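Local coordinates for glycoside Hydrolase (PDB 5T3B), which probably hydrolyses glycosidic bonds in agarose-like galactans, as other family 50 glycoside hydrolases do, in a bacterium of the human gut, at residues M131-Y142 against L451-T459; V145-Q153 against A175-P186. One frame throughout, in Å; residues are numbered along the deposited sequence. Where two conformers were deposited one is given.

Interaction 1: residues M131-Y142 against L451-T459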
loop_
_atom_site.group_PDB
_atom_site.type_symbol
_atom_site.label_atom_id
_atom_site.label_comp_id
_atom_site.label_asym_id
_atom_site.label_seq_id
_atom_site.Cartn_x
_atom_site.Cartn_y
_atom_site.Cartn_z
ATOM N N MET A 131 1.148 -16.477 -10.281
ATOM C CA MET A 131 1.862 -17.133 -11.392
ATOM C C MET A 131 1.404 -16.621 -12.713
ATOM O O MET A 131 0.796 -17.334 -13.475
ATOM C CB MET A 131 1.729 -18.668 -11.274
ATOM C CG MET A 131 2.456 -19.187 -10.016
ATOM S SD MET A 131 2.003 -20.898 -9.593
ATOM C CE MET A 131 0.413 -20.634 -8.857
ATOM N N ASP A 132 1.673 -15.343 -12.968
ATOM C CA ASP A 132 1.135 -14.669 -14.178
ATOM C C ASP A 132 2.227 -14.186 -15.119
ATOM O O ASP A 132 2.130 -13.168 -15.786
ATOM C CB ASP A 132 0.061 -13.625 -13.817
ATOM C CG ASP A 132 0.598 -12.391 -13.213
ATOM O OD1 ASP A 132 1.722 -12.371 -12.777
ATOM O OD2 ASP A 132 -0.178 -11.424 -13.143
ATOM N N GLY A 133 3.293 -15.001 -15.188
ATOM C CA GLY A 133 4.310 -14.844 -16.187
ATOM C C GLY A 133 4.235 -15.900 -17.259
ATOM O O GLY A 133 3.245 -16.632 -17.373
ATOM N N ASN A 134 5.302 -15.980 -18.038
ATOM C CA ASN A 134 5.361 -16.959 -19.155
ATOM C C ASN A 134 5.325 -18.383 -18.568
ATOM O O ASN A 134 6.164 -18.742 -17.748
ATOM C CB ASN A 134 6.635 -16.715 -19.955
ATOM C CG ASN A 134 6.756 -17.666 -21.095
ATOM O OD1 ASN A 134 7.048 -18.804 -20.910
ATOM N ND2 ASN A 134 6.468 -17.241 -22.272
ATOM N N SER A 135 4.365 -19.166 -19.008
ATOM C CA SER A 135 4.162 -20.498 -18.432
ATOM C C SER A 135 5.322 -21.472 -18.764
ATOM O O SER A 135 5.613 -22.375 -17.957
ATOM C CB SER A 135 2.800 -21.061 -18.808
ATOM O OG SER A 135 2.776 -21.245 -20.175
ATOM N N SER A 136 5.968 -21.323 -19.928
ATOM C CA SER A 136 7.104 -22.193 -20.219
ATOM C C SER A 136 8.257 -21.847 -19.274
ATOM O O SER A 136 8.949 -22.734 -18.743
ATOM C CB SER A 136 7.542 -22.065 -21.664
ATOM O OG SER A 136 6.533 -22.509 -22.557
ATOM N N ALA A 137 8.505 -20.570 -19.054
ATOM C CA ALA A 137 9.509 -20.170 -18.104
ATOM C C ALA A 137 9.171 -20.716 -16.723
ATOM O O ALA A 137 10.069 -21.231 -16.034
ATOM C CB ALA A 137 9.656 -18.645 -18.037
ATOM N N PHE A 138 7.916 -20.575 -16.290
ATOM C CA PHE A 138 7.539 -21.108 -14.974
ATOM C C PHE A 138 7.952 -22.560 -14.849
ATOM O O PHE A 138 8.532 -22.930 -13.833
ATOM C CB PHE A 138 6.051 -20.947 -14.769
ATOM C CG PHE A 138 5.595 -21.462 -13.445
ATOM C CD1 PHE A 138 5.636 -20.658 -12.320
ATOM C CD2 PHE A 138 5.239 -22.745 -13.304
ATOM C CE1 PHE A 138 5.275 -21.155 -11.084
ATOM C CE2 PHE A 138 4.877 -23.263 -12.070
ATOM C CZ PHE A 138 4.902 -22.452 -10.948
ATOM N N GLY A 139 7.619 -23.378 -15.839
ATOM C CA GLY A 139 7.873 -24.793 -15.728
ATOM C C GLY A 139 9.310 -25.169 -15.623
ATOM O O GLY A 139 9.653 -26.183 -15.031
ATOM N N LYS A 140 10.167 -24.386 -16.218
ATOM C CA LYS A 140 11.624 -24.619 -16.163
ATOM C C LYS A 140 12.203 -24.193 -14.820
ATOM O O LYS A 140 13.245 -24.726 -14.408
ATOM C CB LYS A 140 12.337 -23.880 -17.285
ATOM C CG LYS A 140 11.959 -24.377 -18.649
ATOM C CD LYS A 140 12.676 -23.511 -19.701
ATOM C CE LYS A 140 12.119 -23.657 -21.084
ATOM N NZ LYS A 140 12.729 -22.602 -21.910
ATOM N N LEU A 141 11.581 -23.221 -14.160
ATOM C CA LEU A 141 12.132 -22.657 -12.937
ATOM C C LEU A 141 11.508 -23.176 -11.650
ATOM O O LEU A 141 12.118 -23.023 -10.585
ATOM C CB LEU A 141 12.010 -21.131 -12.980
ATOM C CG LEU A 141 12.904 -20.466 -14.062
ATOM C CD1 LEU A 141 12.532 -19.007 -14.231
ATOM C CD2 LEU A 141 14.356 -20.582 -13.716
ATOM N N TYR A 142 10.307 -23.725 -11.745
ATOM C CA TYR A 142 9.544 -24.148 -10.572
ATOM C C TYR A 142 8.850 -25.447 -10.899
ATOM O O TYR A 142 8.208 -25.536 -11.932
ATOM C CB TYR A 142 8.491 -23.087 -10.185
ATOM C CG TYR A 142 9.018 -21.694 -9.998
ATOM C CD1 TYR A 142 8.924 -20.768 -11.044
ATOM C CD2 TYR A 142 9.673 -21.286 -8.865
ATOM C CE1 TYR A 142 9.427 -19.477 -10.897
ATOM C CE2 TYR A 142 10.167 -19.968 -8.736
ATOM C CZ TYR A 142 10.028 -19.062 -9.790
ATOM O OH TYR A 142 10.473 -17.799 -9.684
ATOM N N LEU A 451 10.645 -8.833 -11.135
ATOM C CA LEU A 451 11.048 -9.915 -12.026
ATOM C C LEU A 451 10.433 -9.611 -13.403
ATOM O O LEU A 451 9.345 -9.038 -13.514
ATOM C CB LEU A 451 10.569 -11.271 -11.565
ATOM C CG LEU A 451 11.263 -11.968 -10.437
ATOM C CD1 LEU A 451 11.344 -11.178 -9.167
ATOM C CD2 LEU A 451 10.617 -13.328 -10.203
ATOM N N ASP A 452 11.133 -10.046 -14.446
ATOM C CA ASP A 452 10.597 -9.955 -15.772
ATOM C C ASP A 452 9.520 -11.015 -16.011
ATOM O O ASP A 452 9.205 -11.829 -15.146
ATOM C CB ASP A 452 11.703 -9.922 -16.797
ATOM C CG ASP A 452 12.331 -11.235 -17.122
ATOM O OD1 ASP A 452 11.841 -12.296 -16.711
ATOM O OD2 ASP A 452 13.359 -11.166 -17.883
ATOM N N TYR A 453 8.919 -10.966 -17.212
ATOM C CA TYR A 453 7.789 -11.831 -17.514
ATOM C C TYR A 453 8.206 -13.323 -17.543
ATOM O O TYR A 453 7.328 -14.178 -17.456
ATOM C CB TYR A 453 7.204 -11.388 -18.853
ATOM C CG TYR A 453 5.847 -11.959 -19.147
ATOM C CD1 TYR A 453 4.743 -11.563 -18.448
ATOM C CD2 TYR A 453 5.697 -12.895 -20.166
ATOM C CE1 TYR A 453 3.468 -12.057 -18.720
ATOM C CE2 TYR A 453 4.457 -13.411 -20.435
ATOM C CZ TYR A 453 3.351 -13.011 -19.701
ATOM O OH TYR A 453 2.069 -13.518 -19.950
ATOM N N ASN A 454 9.516 -13.592 -17.699
ATOM C CA ASN A 454 10.085 -14.936 -17.607
ATOM C C ASN A 454 10.598 -15.305 -16.240
ATOM O O ASN A 454 11.390 -16.231 -16.102
ATOM C CB ASN A 454 11.169 -15.167 -18.644
ATOM C CG ASN A 454 10.672 -14.935 -20.011
ATOM O OD1 ASN A 454 9.578 -15.346 -20.379
ATOM N ND2 ASN A 454 11.466 -14.152 -20.765
ATOM N N TYR A 455 10.128 -14.584 -15.225
ATOM C CA TYR A 455 10.493 -14.840 -13.830
ATOM C C TYR A 455 11.966 -14.603 -13.519
ATOM O O TYR A 455 12.481 -15.124 -12.549
ATOM C CB TYR A 455 10.017 -16.217 -13.361
ATOM C CG TYR A 455 8.562 -16.494 -13.404
ATOM C CD1 TYR A 455 7.733 -16.273 -12.278
ATOM C CD2 TYR A 455 7.903 -16.982 -14.556
ATOM C CE1 TYR A 455 6.407 -16.544 -12.322
ATOM C CE2 TYR A 455 6.564 -17.239 -14.629
ATOM C CZ TYR A 455 5.767 -17.035 -13.495
ATOM O OH TYR A 455 4.413 -17.264 -13.477
ATOM N N LYS A 456 12.630 -13.758 -14.301
ATOM C CA LYS A 456 14.021 -13.410 -13.995
ATOM C C LYS A 456 14.130 -12.096 -13.228
ATOM O O LYS A 456 13.676 -11.072 -13.721
ATOM C CB LYS A 456 14.815 -13.357 -15.260
ATOM C CG LYS A 456 14.891 -14.711 -15.974
ATOM C CD LYS A 456 14.912 -15.961 -15.089
ATOM C CE LYS A 456 15.451 -17.104 -15.940
ATOM N NZ LYS A 456 16.771 -16.711 -16.500
ATOM N N PRO A 457 14.726 -12.122 -12.039
ATOM C CA PRO A 457 14.866 -10.879 -11.288
ATOM C C PRO A 457 15.689 -9.849 -12.040
ATOM O O PRO A 457 16.712 -10.167 -12.704
ATOM C CB PRO A 457 15.583 -11.305 -10.025
ATOM C CG PRO A 457 15.211 -12.767 -9.858
ATOM C CD PRO A 457 15.223 -13.274 -11.262
ATOM N N TYR A 458 15.298 -8.584 -11.888
ATOM C CA TYR A 458 16.108 -7.478 -12.355
ATOM C C TYR A 458 17.154 -7.226 -11.283
ATOM O O TYR A 458 16.930 -6.465 -10.346
ATOM C CB TYR A 458 15.217 -6.284 -12.609
ATOM C CG TYR A 458 14.371 -6.384 -13.800
ATOM C CD1 TYR A 458 14.926 -6.246 -15.093
ATOM C CD2 TYR A 458 13.011 -6.560 -13.712
ATOM C CE1 TYR A 458 14.124 -6.310 -16.216
ATOM C CE2 TYR A 458 12.206 -6.611 -14.850
ATOM C CZ TYR A 458 12.779 -6.477 -16.125
ATOM O OH TYR A 458 12.014 -6.484 -17.264
ATOM N N THR A 459 18.341 -7.837 -11.462
ATOM C CA THR A 459 19.335 -7.858 -10.401
ATOM C C THR A 459 19.876 -6.482 -10.032
ATOM O O THR A 459 20.251 -6.259 -8.879
ATOM C CB THR A 459 20.421 -8.868 -10.721
ATOM O OG1 THR A 459 21.064 -8.462 -11.841
ATOM C CG2 THR A 459 19.937 -10.127 -11.023
HETATM O O HOH W 1 -0.134 -12.678 -17.740
HETATM O O HOH W 2 3.476 -18.828 -15.407
HETATM O O HOH W 3 12.875 -16.418 -10.239
#
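Gly133 lies against Tyr453, their CA atoms 4.8 Å apart, where the loop leading into helix 135-141 meets the type I beta turn Asp452-Tyr455. The two loops follow strands 120-126 and 432-437, parallel neighbours whose arrangement is consistent with the first and last strands of a (beta/alpha)8 barrel, so the contact probably bridges the seam between those two strands. One nearly straight backbone bond ties them, Asn134 N to Tyr453 O at 2.8 Å (173°). Glycine suits position 133 because a CB would collide with Tyr453 O and with the Tyr455 ring; instead its CA makes a CH-pi contact over one face of the Tyr453 ring, 4.0 Å from the centroid. Asn134 is the N-cap, its OD1 taking the N-H of Ala137, while its CB rests 3.3 Å from Asn454 OD1. Tyr455, the last residue of the turn, with left-handed phi/psi, carries most of the remaining packing. With CG anti to its carbonyl carbon (chi1 -60°), its ring reaches across the start of the helix: Asn134 O lies in plane at the edge, 3.5 Å from CE2, and both Phe138 and Tyr142 turn their edges toward the same face in offset edge-to-face pairs. Leu141 CD1 adds an apolar contact to Tyr455 CB, and Ala137 is small enough to let the turn come close. The phenol oxygen, Tyr455 OH, accepts the N-H of Gly133 at 3.1 Å. Replacing Tyr455 with an alanine would probably leave Gly133 N without this acceptor and open a gap before the edges of Phe138 and Tyr142. Water closes the polar circuit at both ends of this tyrosine: one molecule joins its OH to Gly133 O, and another donates to Tyr455 O at 2.7 Å while bonding Tyr142 OH.

Interaction 2: residues V145-Q153 against A175-P186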
loop_
_atom_site.group_PDB
_atom_site.type_symbol
_atom_site.label_atom_id
_atom_site.label_comp_id
_atom_site.label_asym_id
_atom_site.label_seq_id
_atom_site.Cartn_x
_atom_site.Cartn_y
_atom_site.Cartn_z
ATOM N N VAL A 145 3.512 -25.606 -7.537
ATOM C CA VAL A 145 3.097 -24.396 -6.818
ATOM C C VAL A 145 3.832 -24.227 -5.523
ATOM O O VAL A 145 4.323 -23.139 -5.201
ATOM C CB VAL A 145 1.575 -24.368 -6.680
ATOM C CG1 VAL A 145 1.154 -23.172 -5.831
ATOM C CG2 VAL A 145 0.921 -24.334 -8.071
ATOM N N ASP A 146 3.929 -25.322 -4.752
ATOM C CA ASP A 146 4.713 -25.257 -3.508
ATOM C C ASP A 146 6.160 -24.799 -3.723
ATOM O O ASP A 146 6.705 -23.976 -2.959
ATOM C CB ASP A 146 4.649 -26.637 -2.832
ATOM C CG ASP A 146 5.535 -26.762 -1.586
ATOM O OD1 ASP A 146 5.304 -26.056 -0.602
ATOM O OD2 ASP A 146 6.538 -27.520 -1.594
ATOM N N ASP A 147 6.784 -25.383 -4.757
ATOM C CA ASP A 147 8.153 -24.991 -5.068
ATOM C C ASP A 147 8.264 -23.497 -5.380
ATOM O O ASP A 147 9.217 -22.851 -4.997
ATOM C CB ASP A 147 8.677 -25.873 -6.222
ATOM C CG ASP A 147 10.155 -25.740 -6.477
ATOM O OD1 ASP A 147 10.946 -25.855 -5.524
ATOM O OD2 ASP A 147 10.507 -25.563 -7.677
ATOM N N TRP A 148 7.282 -23.003 -6.117
ATOM C CA TRP A 148 7.218 -21.587 -6.420
ATOM C C TRP A 148 7.139 -20.723 -5.143
ATOM O O TRP A 148 7.905 -19.784 -4.978
ATOM C CB TRP A 148 6.081 -21.326 -7.377
ATOM C CG TRP A 148 5.752 -19.870 -7.592
ATOM C CD1 TRP A 148 6.517 -18.928 -8.220
ATOM C CD2 TRP A 148 4.565 -19.171 -7.188
ATOM N NE1 TRP A 148 5.885 -17.718 -8.239
ATOM C CE2 TRP A 148 4.703 -17.839 -7.595
ATOM C CE3 TRP A 148 3.416 -19.570 -6.486
ATOM C CZ2 TRP A 148 3.691 -16.903 -7.361
ATOM C CZ3 TRP A 148 2.419 -18.650 -6.228
ATOM C CH2 TRP A 148 2.592 -17.337 -6.635
ATOM N N VAL A 149 6.261 -21.095 -4.228
ATOM C CA VAL A 149 6.152 -20.313 -2.985
ATOM C C VAL A 149 7.439 -20.412 -2.184
ATOM O O VAL A 149 7.969 -19.422 -1.670
ATOM C CB VAL A 149 4.921 -20.618 -2.132
ATOM C CG1 VAL A 149 4.892 -19.639 -0.979
ATOM C CG2 VAL A 149 3.649 -20.558 -2.955
ATOM N N ALA A 150 7.979 -21.635 -2.077
ATOM C CA ALA A 150 9.176 -21.818 -1.252
ATOM C C ALA A 150 10.367 -21.059 -1.793
ATOM O O ALA A 150 11.125 -20.390 -1.055
ATOM C CB ALA A 150 9.453 -23.296 -1.149
ATOM N N LYS A 151 10.594 -21.213 -3.105
ATOM C CA LYS A 151 11.685 -20.500 -3.691
ATOM C C LYS A 151 11.517 -19.008 -3.591
ATOM O O LYS A 151 12.489 -18.275 -3.392
ATOM C CB LYS A 151 11.844 -20.901 -5.151
ATOM C CG LYS A 151 12.540 -22.238 -5.376
ATOM C CD LYS A 151 12.432 -22.699 -6.856
ATOM C CE LYS A 151 13.421 -23.819 -7.128
ATOM N NZ LYS A 151 13.025 -24.561 -8.361
ATOM N N SER A 152 10.269 -18.591 -3.778
ATOM C CA SER A 152 10.020 -17.153 -3.654
ATOM C C SER A 152 10.217 -16.592 -2.266
ATOM O O SER A 152 10.777 -15.488 -2.098
ATOM C CB SER A 152 8.612 -16.853 -4.145
ATOM O OG SER A 152 8.428 -17.189 -5.509
ATOM N N GLN A 153 9.763 -17.334 -1.253
ATOM C CA GLN A 153 9.972 -16.862 0.125
ATOM C C GLN A 153 11.439 -16.666 0.385
ATOM O O GLN A 153 11.845 -15.646 0.967
ATOM C CB GLN A 153 9.358 -17.837 1.110
ATOM C CG GLN A 153 9.339 -17.323 2.535
ATOM C CD GLN A 153 10.634 -17.487 3.278
ATOM O OE1 GLN A 153 11.432 -18.329 2.972
ATOM N NE2 GLN A 153 10.829 -16.671 4.268
ATOM N N ALA A 175 -2.157 -20.579 -2.607
ATOM C CA ALA A 175 -0.791 -21.114 -2.666
ATOM C C ALA A 175 0.010 -20.693 -1.464
ATOM O O ALA A 175 0.674 -21.501 -0.828
ATOM C CB ALA A 175 -0.120 -20.677 -3.938
ATOM N N VAL A 176 -0.019 -19.417 -1.153
ATOM C CA VAL A 176 0.737 -18.886 -0.034
ATOM C C VAL A 176 0.125 -19.394 1.305
ATOM O O VAL A 176 0.852 -19.742 2.224
ATOM C CB VAL A 176 0.789 -17.378 -0.080
ATOM C CG1 VAL A 176 1.400 -16.812 1.160
ATOM C CG2 VAL A 176 1.556 -16.919 -1.312
ATOM N N ASN A 177 -1.197 -19.422 1.370
ATOM C CA ASN A 177 -1.865 -19.870 2.567
ATOM C C ASN A 177 -1.507 -21.310 2.901
ATOM O O ASN A 177 -1.181 -21.651 4.037
ATOM C CB ASN A 177 -3.375 -19.633 2.408
ATOM C CG ASN A 177 -4.132 -19.720 3.711
ATOM O OD1 ASN A 177 -4.571 -20.792 4.128
ATOM N ND2 ASN A 177 -4.322 -18.586 4.324
ATOM N N ASP A 178 -1.522 -22.156 1.879
ATOM C CA ASP A 178 -1.177 -23.582 2.047
ATOM C C ASP A 178 0.290 -23.696 2.486
ATOM O O ASP A 178 0.651 -24.489 3.402
ATOM C CB ASP A 178 -1.343 -24.342 0.722
ATOM C CG ASP A 178 -2.792 -24.600 0.340
ATOM O OD1 ASP A 178 -3.682 -24.453 1.187
ATOM O OD2 ASP A 178 -3.016 -24.961 -0.834
ATOM N N TYR A 179 1.177 -22.958 1.834
ATOM C CA TYR A 179 2.585 -22.984 2.170
ATOM C C TYR A 179 2.847 -22.583 3.624
ATOM O O TYR A 179 3.592 -23.224 4.339
ATOM C CB TYR A 179 3.395 -22.125 1.196
ATOM C CG TYR A 179 4.818 -21.885 1.620
ATOM C CD1 TYR A 179 5.840 -22.757 1.272
ATOM C CD2 TYR A 179 5.109 -20.775 2.388
ATOM C CE1 TYR A 179 7.155 -22.450 1.749
ATOM C CE2 TYR A 179 6.346 -20.445 2.832
ATOM C CZ TYR A 179 7.354 -21.259 2.520
ATOM O OH TYR A 179 8.649 -20.979 3.013
ATOM N N ASN A 180 2.228 -21.507 4.056
ATOM C CA ASN A 180 2.482 -21.018 5.389
ATOM C C ASN A 180 2.017 -21.944 6.476
ATOM O O ASN A 180 2.617 -21.975 7.535
ATOM C CB ASN A 180 1.831 -19.643 5.569
ATOM C CG ASN A 180 2.541 -18.533 4.873
ATOM O OD1 ASN A 180 3.709 -18.653 4.485
ATOM N ND2 ASN A 180 1.856 -17.426 4.688
ATOM N N LYS A 181 1.016 -22.750 6.180
ATOM C CA LYS A 181 0.524 -23.702 7.187
ATOM C C LYS A 181 1.560 -24.737 7.542
ATOM O O LYS A 181 1.650 -25.162 8.696
ATOM C CB LYS A 181 -0.734 -24.400 6.714
ATOM C CG LYS A 181 -1.955 -23.547 6.826
ATOM C CD LYS A 181 -3.070 -24.376 6.213
ATOM C CE LYS A 181 -4.400 -23.811 6.286
ATOM N NZ LYS A 181 -5.203 -24.666 5.388
ATOM N N SER A 182 2.381 -25.161 6.576
ATOM C CA SER A 182 3.397 -26.192 6.921
ATOM C C SER A 182 4.804 -25.723 7.049
ATOM O O SER A 182 5.669 -26.445 7.584
ATOM C CB SER A 182 3.328 -27.386 6.031
ATOM O OG SER A 182 3.480 -26.887 4.750
ATOM N N ALA A 183 5.081 -24.508 6.580
ATOM C CA ALA A 183 6.459 -24.017 6.494
ATOM C C ALA A 183 6.881 -23.483 7.845
ATOM O O ALA A 183 6.048 -23.045 8.640
ATOM C CB ALA A 183 6.594 -22.927 5.442
ATOM N N SER A 184 8.168 -23.543 8.105
ATOM C CA SER A 184 8.693 -22.893 9.272
ATOM C C SER A 184 9.048 -21.435 9.026
ATOM O O SER A 184 9.162 -20.683 9.994
ATOM C CB SER A 184 9.851 -23.737 9.861
ATOM O OG SER A 184 10.813 -23.903 8.860
ATOM N N SER A 185 9.191 -21.022 7.753
ATOM C CA SER A 185 9.462 -19.659 7.426
ATOM C C SER A 185 8.332 -19.095 6.491
ATOM O O SER A 185 8.266 -19.366 5.294
ATOM C CB SER A 185 10.792 -19.520 6.743
ATOM O OG SER A 185 11.786 -20.089 7.565
ATOM N N PRO A 186 7.468 -18.248 7.073
ATOM C CA PRO A 186 6.301 -17.825 6.317
ATOM C C PRO A 186 6.629 -16.730 5.312
ATOM O O PRO A 186 7.590 -15.984 5.433
ATOM C CB PRO A 186 5.356 -17.218 7.377
ATOM C CG PRO A 186 6.286 -16.745 8.412
ATOM C CD PRO A 186 7.446 -17.717 8.433
HETATM O O HOH W 4 11.691 -20.883 1.609
HETATM O O HOH W 5 10.182 -13.972 5.539
#
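Tyr179 presents one ring face to Val149, whose CG1 makes a CH-pi contact 3.8 Å from the centroid, and the opposite face to Ala183 CB of its own segment. At the ring's edge, near its plane, Asp146 OD1 approaches CD1. Trp148 also offers an edge, its CZ3 lying 4.0 Å from Ala175 CB, while its NE1 bonds Tyr440 OH. The phenol suits Tyr179 because its ring can be buried among carbons while the hydroxyl ends at a polar rim: OH donates to Ser185 O at 2.8 Å, in the carbonyl plane, tying the helix to the loop that follows it. Gln153 crosses this end at about a right angle; bent at chi2 (-81°), its chain passes Tyr179 OH and sets CG 3.6 Å from Ser185 O. A water donates to both Gln153 OE1 and Ala150 O. A small residue suits position 175, for Val145 CG1 lies 3.4 Å from Ala175 CB, tighter than usual. The short helical segments cross at -72° with axes 9.5 Å apart, and Tyr179 fits as a knob into the hole formed by Asp146, Val149, Ala150 and Gln153. This single fit joins helices 145-158 and 169-182, consistent with successive outer helices of a (beta/alpha)8 barrel.

The centres of interactions 1 and 2 lie about 17 Å apart, on the same side of the chain's centre. Helices 135-141 and 145-158 follow one another, so 131-142 runs almost directly into 145-153; interaction 2 is nested within the long loop of chain that 451-459 closes. The two also touch: Lys151 NZ probably hydrogen-bonds Leu141 O at the end of the short helix, and Trp148 touches both Met131 and Tyr142 while pairing edge-to-face with Phe138 and Tyr142. Helix 145-158 thus connects the contact of helix 135-141 and its leading loop with 451-459, which it meets through Lys151 and Trp148, to its own packing on helix 169-182.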